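Local coordinates for CsoZ (Staphylococcus aureus, PDB 6FF1), which probably works as a metallochaperone in the copper homeostasis of the cell, built as a heavy-metal-associated domain, at residues E16-L21 with I36-G41; N5-A10 with K58-E63; E23-M28 with V43-E48. All coordinates share one frame; numbering follows the deposited sequence.

Contact 1: residues E16-L21 with I36-G41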
# COMPACT_ATOMS: atom_id res chain seq x y z
N GLU A 16 1.09 5.86 13.31
CA GLU A 16 1.79 6.83 12.53
C GLU A 16 2.32 6.19 11.24
O GLU A 16 2.25 6.80 10.15
CB GLU A 16 2.93 7.48 13.31
CG GLU A 16 3.81 8.46 12.53
CD GLU A 16 4.80 9.21 13.49
OE1 GLU A 16 4.65 9.10 14.74
OE2 GLU A 16 5.73 9.91 12.99
N GLN A 17 2.87 5.00 11.35
CA GLN A 17 3.32 4.28 10.18
C GLN A 17 2.21 4.06 9.21
O GLN A 17 2.39 4.21 7.98
CB GLN A 17 3.98 3.02 10.57
CG GLN A 17 5.34 3.13 11.23
CD GLN A 17 5.86 1.84 11.77
OE1 GLN A 17 5.08 1.00 12.20
NE2 GLN A 17 7.16 1.65 11.78
N VAL A 18 1.05 3.64 9.71
CA VAL A 18 -0.10 3.39 8.88
C VAL A 18 -0.53 4.66 8.17
O VAL A 18 -0.81 4.64 6.97
CB VAL A 18 -1.27 2.78 9.68
CG1 VAL A 18 -2.55 2.82 8.88
CG2 VAL A 18 -0.92 1.41 10.18
N SER A 19 -0.62 5.74 8.91
CA SER A 19 -1.02 7.01 8.35
C SER A 19 -0.10 7.46 7.23
O SER A 19 -0.58 7.87 6.15
CB SER A 19 -1.10 8.09 9.45
OG SER A 19 -2.11 7.73 10.37
N GLN A 20 1.19 7.38 7.46
CA GLN A 20 2.17 7.82 6.48
C GLN A 20 2.11 6.97 5.22
O GLN A 20 2.12 7.53 4.11
CB GLN A 20 3.57 7.81 7.05
CG GLN A 20 4.69 8.10 6.04
CD GLN A 20 4.65 9.44 5.31
OE1 GLN A 20 3.71 10.25 5.43
NE2 GLN A 20 5.69 9.68 4.49
N LEU A 21 2.04 5.67 5.36
CA LEU A 21 2.01 4.81 4.20
C LEU A 21 0.71 4.95 3.46
O LEU A 21 0.66 4.96 2.21
CB LEU A 21 2.26 3.38 4.62
CG LEU A 21 2.31 2.37 3.49
CD1 LEU A 21 3.45 2.66 2.53
CD2 LEU A 21 2.43 0.96 4.04
N ILE A 36 -5.31 0.13 5.11
CA ILE A 36 -4.29 -0.64 5.74
C ILE A 36 -4.82 -1.16 7.07
O ILE A 36 -5.25 -0.38 7.90
CB ILE A 36 -3.05 0.14 5.95
CG1 ILE A 36 -2.58 0.74 4.60
CG2 ILE A 36 -1.99 -0.72 6.61
CD1 ILE A 36 -1.24 1.42 4.62
N ASN A 37 -4.77 -2.47 7.25
CA ASN A 37 -5.17 -3.11 8.50
C ASN A 37 -3.93 -3.35 9.32
O ASN A 37 -3.07 -4.16 8.98
CB ASN A 37 -5.89 -4.39 8.20
CG ASN A 37 -6.40 -5.12 9.43
OD1 ASN A 37 -5.71 -5.24 10.41
ND2 ASN A 37 -7.57 -5.71 9.31
N ILE A 38 -3.83 -2.64 10.45
CA ILE A 38 -2.63 -2.74 11.24
C ILE A 38 -2.45 -4.10 11.92
O ILE A 38 -1.32 -4.50 12.20
CB ILE A 38 -2.59 -1.58 12.29
CG1 ILE A 38 -1.19 -1.36 12.84
CG2 ILE A 38 -3.58 -1.78 13.39
CD1 ILE A 38 -1.10 -0.12 13.69
N ILE A 39 -3.53 -4.79 12.18
CA ILE A 39 -3.38 -6.08 12.85
C ILE A 39 -2.79 -7.15 11.92
O ILE A 39 -1.81 -7.83 12.27
CB ILE A 39 -4.73 -6.58 13.40
CG1 ILE A 39 -5.25 -5.62 14.47
CG2 ILE A 39 -4.54 -8.02 13.94
CD1 ILE A 39 -6.64 -5.90 14.89
N ASP A 40 -3.34 -7.24 10.73
CA ASP A 40 -2.92 -8.27 9.85
C ASP A 40 -1.97 -7.87 8.74
O ASP A 40 -1.50 -8.73 8.02
CB ASP A 40 -4.05 -9.09 9.33
CG ASP A 40 -5.00 -8.32 8.46
OD1 ASP A 40 -4.61 -7.30 7.88
OD2 ASP A 40 -6.20 -8.73 8.37
N GLY A 41 -1.66 -6.58 8.63
CA GLY A 41 -0.74 -6.10 7.65
C GLY A 41 -1.28 -6.02 6.25
O GLY A 41 -0.51 -5.69 5.31

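Contact 2: residues N5-A10 with K58-E63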
# COMPACT_ATOMS: atom_id res chain seq x y z
N ASN A 5 -6.02 -5.01 -5.44
CA ASN A 5 -5.13 -6.00 -4.84
C ASN A 5 -5.13 -5.88 -3.34
O ASN A 5 -5.28 -4.76 -2.78
CB ASN A 5 -3.69 -5.79 -5.26
CG ASN A 5 -3.35 -6.26 -6.61
OD1 ASN A 5 -3.72 -5.67 -7.61
ND2 ASN A 5 -2.59 -7.36 -6.66
N THR A 6 -4.92 -7.01 -2.71
CA THR A 6 -4.54 -7.07 -1.30
C THR A 6 -3.08 -7.41 -1.26
O THR A 6 -2.66 -8.41 -1.83
CB THR A 6 -5.38 -8.08 -0.55
OG1 THR A 6 -6.76 -7.75 -0.70
CG2 THR A 6 -4.97 -8.11 0.93
N ILE A 7 -2.31 -6.55 -0.64
CA ILE A 7 -0.88 -6.70 -0.48
C ILE A 7 -0.61 -7.09 0.95
O ILE A 7 -1.09 -6.39 1.88
CB ILE A 7 -0.13 -5.43 -0.86
CG1 ILE A 7 -0.50 -4.97 -2.26
CG2 ILE A 7 1.34 -5.62 -0.66
CD1 ILE A 7 -0.03 -3.57 -2.61
N TYR A 8 0.12 -8.17 1.16
CA TYR A 8 0.33 -8.71 2.49
C TYR A 8 1.67 -8.27 3.00
O TYR A 8 2.71 -8.73 2.58
CB TYR A 8 0.22 -10.23 2.46
CG TYR A 8 -1.17 -10.69 2.13
CD1 TYR A 8 -1.60 -10.75 0.79
CD2 TYR A 8 -2.06 -11.05 3.13
CE1 TYR A 8 -2.89 -11.16 0.49
CE2 TYR A 8 -3.33 -11.49 2.79
CZ TYR A 8 -3.73 -11.53 1.48
OH TYR A 8 -5.01 -11.97 1.15
N THR A 9 1.63 -7.26 3.86
CA THR A 9 2.86 -6.65 4.36
C THR A 9 3.25 -7.22 5.70
O THR A 9 2.43 -7.84 6.39
CB THR A 9 2.78 -5.14 4.49
OG1 THR A 9 1.99 -4.78 5.61
CG2 THR A 9 2.22 -4.52 3.23
N ALA A 10 4.47 -6.92 6.11
CA ALA A 10 4.98 -7.15 7.43
C ALA A 10 5.80 -5.95 7.82
O ALA A 10 6.49 -5.34 6.97
CB ALA A 10 5.81 -8.42 7.44
N LYS A 58 6.90 -0.85 -4.35
CA LYS A 58 8.14 -0.16 -4.15
C LYS A 58 8.00 0.86 -3.02
O LYS A 58 8.91 1.03 -2.23
CB LYS A 58 8.57 0.50 -5.44
CG LYS A 58 9.81 1.36 -5.28
CD LYS A 58 10.33 1.95 -6.59
CE LYS A 58 11.70 2.60 -6.41
NZ LYS A 58 11.67 3.81 -5.57
N GLU A 59 6.88 1.56 -2.96
CA GLU A 59 6.67 2.52 -1.87
C GLU A 59 6.65 1.84 -0.52
O GLU A 59 7.24 2.34 0.45
CB GLU A 59 5.40 3.30 -2.07
CG GLU A 59 5.12 4.32 -0.98
CD GLU A 59 6.18 5.37 -0.82
OE1 GLU A 59 6.81 5.78 -1.81
OE2 GLU A 59 6.38 5.94 0.27
N ILE A 60 6.02 0.67 -0.47
CA ILE A 60 6.03 -0.13 0.78
C ILE A 60 7.43 -0.43 1.20
O ILE A 60 7.79 -0.29 2.36
CB ILE A 60 5.11 -1.32 0.63
CG1 ILE A 60 3.67 -0.85 0.42
CG2 ILE A 60 5.23 -2.28 1.80
CD1 ILE A 60 2.70 -1.96 -0.04
N TYR A 61 8.23 -0.95 0.26
CA TYR A 61 9.60 -1.26 0.54
C TYR A 61 10.43 -0.02 0.90
O TYR A 61 11.30 -0.06 1.78
CB TYR A 61 10.24 -2.03 -0.63
CG TYR A 61 10.06 -3.50 -0.47
CD1 TYR A 61 8.83 -4.07 -0.66
CD2 TYR A 61 11.08 -4.30 -0.03
CE1 TYR A 61 8.63 -5.41 -0.43
CE2 TYR A 61 10.89 -5.66 0.17
CZ TYR A 61 9.65 -6.18 0.01
OH TYR A 61 9.37 -7.51 0.26
N ASP A 62 10.19 1.07 0.19
CA ASP A 62 10.94 2.30 0.48
C ASP A 62 10.72 2.82 1.89
O ASP A 62 11.60 3.45 2.48
CB ASP A 62 10.60 3.39 -0.53
CG ASP A 62 11.20 3.14 -1.90
OD1 ASP A 62 12.07 2.24 -2.04
OD2 ASP A 62 10.78 3.86 -2.81
N GLU A 63 9.54 2.55 2.43
CA GLU A 63 9.23 2.93 3.81
C GLU A 63 9.74 1.96 4.85
O GLU A 63 9.54 2.21 6.05
CB GLU A 63 7.73 3.22 3.95
CG GLU A 63 7.31 4.37 3.09
CD GLU A 63 5.95 4.92 3.41
OE1 GLU A 63 5.44 4.72 4.52
OE2 GLU A 63 5.29 5.51 2.53

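Contact 3: residues E23-M28 with V43-E48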
# COMPACT_ATOMS: atom_id res chain seq x y z
N GLU A 23 -1.12 7.63 3.20
CA GLU A 23 -1.07 8.87 2.45
C GLU A 23 -0.16 8.76 1.23
O GLU A 23 -0.55 9.18 0.15
CB GLU A 23 -0.62 10.02 3.39
CG GLU A 23 -0.59 11.35 2.71
CD GLU A 23 -1.95 12.08 2.68
OE1 GLU A 23 -3.01 11.43 2.85
OE2 GLU A 23 -1.95 13.33 2.48
N ARG A 24 1.01 8.21 1.41
CA ARG A 24 1.96 8.06 0.33
C ARG A 24 1.39 7.19 -0.79
O ARG A 24 1.51 7.56 -1.97
CB ARG A 24 3.29 7.55 0.79
CG ARG A 24 4.08 8.54 1.62
CD ARG A 24 4.86 9.47 0.70
NE ARG A 24 5.82 8.79 -0.12
CZ ARG A 24 6.54 9.36 -1.06
NH1 ARG A 24 6.50 10.68 -1.23
NH2 ARG A 24 7.37 8.66 -1.81
N ILE A 25 0.81 6.05 -0.46
CA ILE A 25 0.23 5.24 -1.49
C ILE A 25 -0.97 5.93 -2.11
O ILE A 25 -1.11 6.00 -3.36
CB ILE A 25 -0.15 3.86 -0.96
CG1 ILE A 25 1.10 3.10 -0.51
CG2 ILE A 25 -0.93 3.10 -2.01
CD1 ILE A 25 0.76 1.77 0.14
N SER A 26 -1.85 6.50 -1.31
CA SER A 26 -3.06 7.10 -1.81
C SER A 26 -2.74 8.23 -2.80
O SER A 26 -3.49 8.44 -3.72
CB SER A 26 -3.89 7.75 -0.69
OG SER A 26 -4.43 6.74 0.12
N ASN A 27 -1.71 8.97 -2.54
CA ASN A 27 -1.36 10.12 -3.36
C ASN A 27 -0.60 9.82 -4.62
O ASN A 27 -0.39 10.72 -5.45
CB ASN A 27 -0.66 11.19 -2.53
CG ASN A 27 -1.62 11.83 -1.50
OD1 ASN A 27 -2.82 11.66 -1.55
ND2 ASN A 27 -1.04 12.50 -0.56
N MET A 28 -0.25 8.55 -4.83
CA MET A 28 0.26 8.16 -6.12
C MET A 28 -0.83 8.36 -7.15
O MET A 28 -1.99 8.01 -6.95
CB MET A 28 0.68 6.69 -6.09
CG MET A 28 1.83 6.44 -5.19
SD MET A 28 2.15 4.66 -5.04
CE MET A 28 2.69 4.26 -6.60
N VAL A 43 -2.81 -4.52 3.03
CA VAL A 43 -2.98 -3.25 2.37
C VAL A 43 -3.85 -3.50 1.19
O VAL A 43 -3.46 -4.23 0.26
CB VAL A 43 -1.62 -2.66 1.96
CG1 VAL A 43 -1.79 -1.40 1.14
CG2 VAL A 43 -0.74 -2.44 3.16
N THR A 44 -5.06 -2.99 1.19
CA THR A 44 -5.95 -3.14 0.04
C THR A 44 -5.95 -1.88 -0.75
O THR A 44 -6.10 -0.78 -0.19
CB THR A 44 -7.41 -3.48 0.40
OG1 THR A 44 -7.94 -2.49 1.29
CG2 THR A 44 -7.48 -4.85 1.06
N VAL A 45 -5.80 -2.00 -2.06
CA VAL A 45 -5.60 -0.86 -2.92
C VAL A 45 -6.42 -1.06 -4.18
O VAL A 45 -6.42 -2.13 -4.75
CB VAL A 45 -4.13 -0.69 -3.23
CG1 VAL A 45 -3.25 -0.30 -2.10
CG2 VAL A 45 -3.51 -1.87 -3.86
N SER A 46 -7.04 0.02 -4.65
CA SER A 46 -7.67 0.10 -5.96
C SER A 46 -6.94 1.14 -6.77
O SER A 46 -6.67 2.25 -6.30
CB SER A 46 -9.13 0.50 -5.84
OG SER A 46 -9.81 -0.46 -5.11
N TYR A 47 -6.53 0.75 -7.98
CA TYR A 47 -5.62 1.60 -8.71
C TYR A 47 -5.71 1.33 -10.21
O TYR A 47 -6.17 0.29 -10.65
CB TYR A 47 -4.17 1.35 -8.27
CG TYR A 47 -3.68 -0.05 -8.52
CD1 TYR A 47 -3.92 -1.02 -7.61
CD2 TYR A 47 -3.06 -0.41 -9.69
CE1 TYR A 47 -3.58 -2.35 -7.85
CE2 TYR A 47 -2.70 -1.71 -9.92
CZ TYR A 47 -2.94 -2.67 -8.99
OH TYR A 47 -2.55 -3.98 -9.28
N GLU A 48 -5.22 2.28 -10.96
CA GLU A 48 -5.11 2.20 -12.40
C GLU A 48 -3.85 2.88 -12.86
O GLU A 48 -3.28 3.73 -12.17
CB GLU A 48 -6.31 2.84 -13.09
CG GLU A 48 -6.43 4.33 -12.81
CD GLU A 48 -7.71 4.93 -13.41
OE1 GLU A 48 -8.48 5.54 -12.64
OE2 GLU A 48 -7.94 4.81 -14.64

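Contact 1: residues E16-L21 with I36-G41
Between Ile36 and Ile38, the two residues that meet the helix, Asn37 turns the other way and its OD1 is gripped by the backbone of its own turn. Asp40 N donates to Asn37 OD1 at 3.1 Å along a nearly straight N-H line (164°), although the nitrogen stands 52° out of the carbonyl plane. Ile39 N adds a weak, bent bond to Asn37 OD1 at 2.8 Å. This is an Asx motif, and it is closed by a main-chain bond of 2.8 Å from Gly41 N to Asn37 O. The turn is thus fixed from within, and Asp40 OD1 ties it onward to Gln42 N.

Across the contact everything is aliphatic. Val18 straddles the start of the loop with its two methyls: CG1 slides past Ile36 and comes to 4.0 Å from Ile36 CB, while CG2 meets Ile38 at about a right angle, 3.8 Å from Ile38 CD1. One helical turn further on, Leu21 and Ile36 also cross at about a right angle. Ile36 CG1 lies opposite the carbonyl carbon (chi1 -55°) and its chain then runs on extended, which carries CD1 out to the leucine. There Leu21 CD2 is 3.7 Å from Ile36 CD1, and Leu21 CB and CG lie close to the same methyl. Ile12 covers Val18 and Leu21 from the loop before the helix.

Ile38 lies at the solvent-facing border, its side chain about 6 Å from that of Glu13, a residue seen to bind calcium in a crystal structure of this protein, though no calcium is bound to this chain here. With the polar grip kept inside the loop, the attachment to helix 15-26 rests on van der Waals packing and on the partial withdrawal of Val18, Leu21 and Ile36 from water.

Contact 2: residues N5-A10 with K58-E63
Apolar contacts join these segments, and all of them run through Ile60, the residue that helix 53-62 pushes down onto strand 3-10. Its two branches divide the work. The longer one crosses Ile7 at a slant, bringing Ile60 CD1 to 4.0 Å from Ile7 CG2. The same Ile60 CD1 is 4.1 Å from Ile7 CD1, so this methyl rests against both arms of the strand isoleucine. The shorter branch meets Thr9 at about a right angle, with Ile60 CG2 4.0 Å from Thr9 CG2.

Hydrogen bonding explains how a threonine can present a methyl here. Thr9 has OG1 between the backbone N and the carbonyl carbon (chi1 75°), and the hydroxyl pairs with Gly41 O in the turn leading into strand 42-47. That leaves CG2 to face the helix, and the hydroxyl of this buried residue has a partner.

Salt bridges lie off the strand-facing side of the helix. On its exposed surface, Lys58 NZ pairs with Asp62 OD2 at 2.9 Å, a link across one turn that uses the syn lone pair of the carboxylate. Glu59 turns instead to helix 15-26, through a salt bridge between its OE2 and Arg24 NE.

In the ferredoxin-like sandwich of the heavy-metal-associated domain, strand 3-10 is a central strand, hydrogen-bonded to strand 42-47 on one flank and to strand 66-68 on the other. Ile60 also touches Ile25 of helix 15-26 and Ile67 of strand 66-68, while Ile7 also packs on Leu53 and Ile56, nearer the start of helix 53-62.

Contact 3: residues E23-M28 with V43-E48
Ile25 lies over Val43 and Val45, alternate residues of strand 42-47 whose side chains rise from the same face of the sheet. This is the helix-on-sheet layer of the ferredoxin-like fold, with helix 15-26 laid on the antiparallel sheet. Each branch of the isoleucine serves a different valine. The long branch meets Val43 tip to tip, Ile25 CD1 standing 4.2 Å from Val43 CG1. The short branch meets Val45 crosswise, at about a right angle, with Ile25 CG2 4.1 Å from Val45 CG1. The isoleucine has CG1 opposite its carbonyl carbon (chi1 -64°) and CG2 opposite its backbone N, an arrangement that spreads the two arms along the strand so that one residue spans both valines.

All three side chains are buried, and the contact is wholly aliphatic and fairly small. Other residues complete the core around it: Ile25 touches Val31 and Val34 of strand 31-36 and Ile60 of helix 53-62, while Val45 meets Ile7 and Val43 meets Thr9 on strand 3-10. The contact lies away from the calcium-binding residue and joins the second half of helix 15-26 to strand 42-47.

Tyr47, buried further along the strand, has its OH hydrogen-bonded to Asn5 OD1. At the close of the helix, Met28 N bonds to Ile25 O at 3.1 Å, and Asn27 N bonds to Glu23 O at 2.9 Å. A weak side-chain bond runs beside that last one, from Asn27 ND2 to Glu23 OE2 at 3.3 Å.

All three contacts belong to one small ferredoxin-like heavy-metal-associated domain, with centres 10 to 13 Å apart. Contacts 1 and 3 share helix 15-26: its first half meets the end of strand 31-36 and the loop that follows, its second half strand 42-47, and their segments alternate along the chain. Contact 2 spans both, since strand 3-10 precedes and residues 58-63 follow them. Strands 3-10 and 42-47 are neighbours in the sheet, joined by Ile7 N to Val43 O at 2.7 Å. The two helices thus cover one sheet face in a continuous core, with contact 1 at the end nearer the calcium-binding Glu13 and contact 3 away from it.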